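Local coordinates for protein putative glucoamylase (Bacteroides caccae ATCC 43185, PDB 4QT9) that is a putative glucoamylase, probably a glycoside hydrolase with an alpha/alpha toroid fold that releases glucose from starch-like or related glucans, at residues 22-25 and 26-30. Sequence-based numbering, arbitrary orientation. Where two conformers were deposited one is given.
Sequences DALM and DTVQR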
loop_
_atom_site.group_PDB
_atom_site.type_symbol
_atom_site.label_atom_id
_atom_site.label_comp_id
_atom_site.label_asym_id
_atom_site.label_seq_id
_atom_site.Cartn_x
_atom_site.Cartn_y
_atom_site.Cartn_z
ATOM N N ASP A 22 -12.213 15.811 -13.457
ATOM C CA ASP A 22 -10.810 15.864 -13.870
ATOM C C ASP A 22 -10.057 16.920 -13.062
ATOM O O ASP A 22 -9.021 16.607 -12.477
ATOM C CB ASP A 22 -10.682 16.120 -15.376
ATOM C CG ASP A 22 -10.117 14.913 -16.098
ATOM O OD1 ASP A 22 -8.858 14.778 -16.148
ATOM O OD2 ASP A 22 -10.921 14.071 -16.562
ATOM N N ALA A 23 -10.642 18.125 -12.942
ATOM C CA ALA A 23 -10.097 19.240 -12.173
ATOM C C ALA A 23 -9.913 18.862 -10.687
ATOM O O ALA A 23 -8.873 19.166 -10.100
ATOM C CB ALA A 23 -11.027 20.440 -12.295
ATOM N N LEU A 24 -10.921 18.213 -10.086
ATOM C CA LEU A 24 -10.901 17.781 -8.690
ATOM C C LEU A 24 -9.804 16.735 -8.480
ATOM O O LEU A 24 -9.045 16.822 -7.512
ATOM C CB LEU A 24 -12.286 17.220 -8.300
ATOM C CG LEU A 24 -12.418 16.434 -6.981
ATOM C CD1 LEU A 24 -12.156 17.327 -5.778
ATOM C CD2 LEU A 24 -13.808 15.809 -6.865
HETATM N N MSE A 25 -9.708 15.760 -9.395
HETATM C CA MSE A 25 -8.686 14.726 -9.294
HETATM C C MSE A 25 -7.290 15.319 -9.414
HETATM O O MSE A 25 -6.405 14.935 -8.649
HETATM C CB MSE A 25 -8.895 13.644 -10.346
HETATM C CG MSE A 25 -10.094 12.737 -10.040
HETATM SE SE MSE A 25 -10.141 11.242 -11.269
HETATM C CE MSE A 25 -10.626 12.166 -12.936
ATOM N N ASP A 26 -7.108 16.302 -10.316
ATOM C CA ASP A 26 -5.824 16.987 -10.513
ATOM C C ASP A 26 -5.337 17.645 -9.210
ATOM O O ASP A 26 -4.186 17.430 -8.804
ATOM C CB ASP A 26 -5.932 18.037 -11.629
ATOM C CG ASP A 26 -5.319 17.587 -12.950
ATOM O OD1 ASP A 26 -4.120 17.164 -12.948
ATOM O OD2 ASP A 26 -6.019 17.683 -13.995
ATOM N N THR A 27 -6.227 18.415 -8.541
ATOM C CA THR A 27 -5.945 19.073 -7.252
ATOM C C THR A 27 -5.586 18.044 -6.157
ATOM O O THR A 27 -4.599 18.247 -5.458
ATOM C CB THR A 27 -7.156 19.919 -6.809
ATOM O OG1 THR A 27 -7.469 20.836 -7.851
ATOM C CG2 THR A 27 -6.916 20.662 -5.495
ATOM N N VAL A 28 -6.399 16.969 -5.998
ATOM C CA VAL A 28 -6.170 15.939 -4.971
ATOM C C VAL A 28 -4.808 15.269 -5.249
ATOM O O VAL A 28 -4.006 15.110 -4.323
ATOM C CB VAL A 28 -7.344 14.921 -4.863
ATOM C CG1 VAL A 28 -7.016 13.755 -3.908
ATOM C CG2 VAL A 28 -8.626 15.635 -4.421
ATOM N N GLN A 29 -4.523 14.972 -6.520
ATOM C CA GLN A 29 -3.259 14.345 -6.922
ATOM C C GLN A 29 -2.078 15.245 -6.646
ATOM O O GLN A 29 -1.141 14.782 -5.997
ATOM C CB GLN A 29 -3.274 13.954 -8.392
ATOM C CG GLN A 29 -2.998 12.500 -8.623
ATOM C CD GLN A 29 -2.892 12.226 -10.095
ATOM O OE1 GLN A 29 -3.722 12.663 -10.917
ATOM N NE2 GLN A 29 -1.840 11.543 -10.453
ATOM N N ARG A 30 -2.126 16.521 -7.103
ATOM C CA ARG A 30 -1.026 17.467 -6.892
ATOM C C ARG A 30 -0.687 17.622 -5.404
ATOM O O ARG A 30 0.490 17.556 -5.046
ATOM C CB ARG A 30 -1.326 18.836 -7.518
ATOM C CG ARG A 30 -0.351 19.189 -8.634
ATOM C CD ARG A 30 0.350 20.523 -8.452
ATOM N NE ARG A 30 1.455 20.699 -9.403
ATOM C CZ ARG A 30 1.320 21.113 -10.664
ATOM N NH1 ARG A 30 0.117 21.383 -11.157
ATOM N NH2 ARG A 30 2.385 21.251 -11.441
#
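With chi1 of T27 at -56°, OG1 sits beside its own backbone N and turns back along the helix to the carbonyl of A23, one turn earlier. There OG1 gives a hydrogen bond of 3.1 Å to A23 O, while T27 N gives the ordinary helical one to the same oxygen at 3.2 Å. The two donors come in from opposite faces of the carbonyl plane, so A23 O is gripped from both sides. Lacking OG1, an alanine here is likely to leave A23 O held by the backbone N-H alone within this turn, and to thin the contact that the T27 side chain, with V28, makes with F370. V28, with CG1 anti to its backbone N, sets CG2 alongside L24, where it lies 4.1 Å from L24 CD1; the two side chains point the same way from one face of the helix. All this belongs to the opening turns of helix 21-37, probably one of the helices of the alpha/alpha toroid, whose buried side rests on helices 352-364 and 392-406: L24 and selenomethionine M25 meet M359, and V28 meets I402. Around the helix, D22 and D26 stand one turn apart, D22 OD1 4.6 Å from D26 OD2. Their like charges are probably offset by R406, whose NH2 forms a salt bridge with each; Q29 extends this polar patch, its amide bonding both R406 and E403.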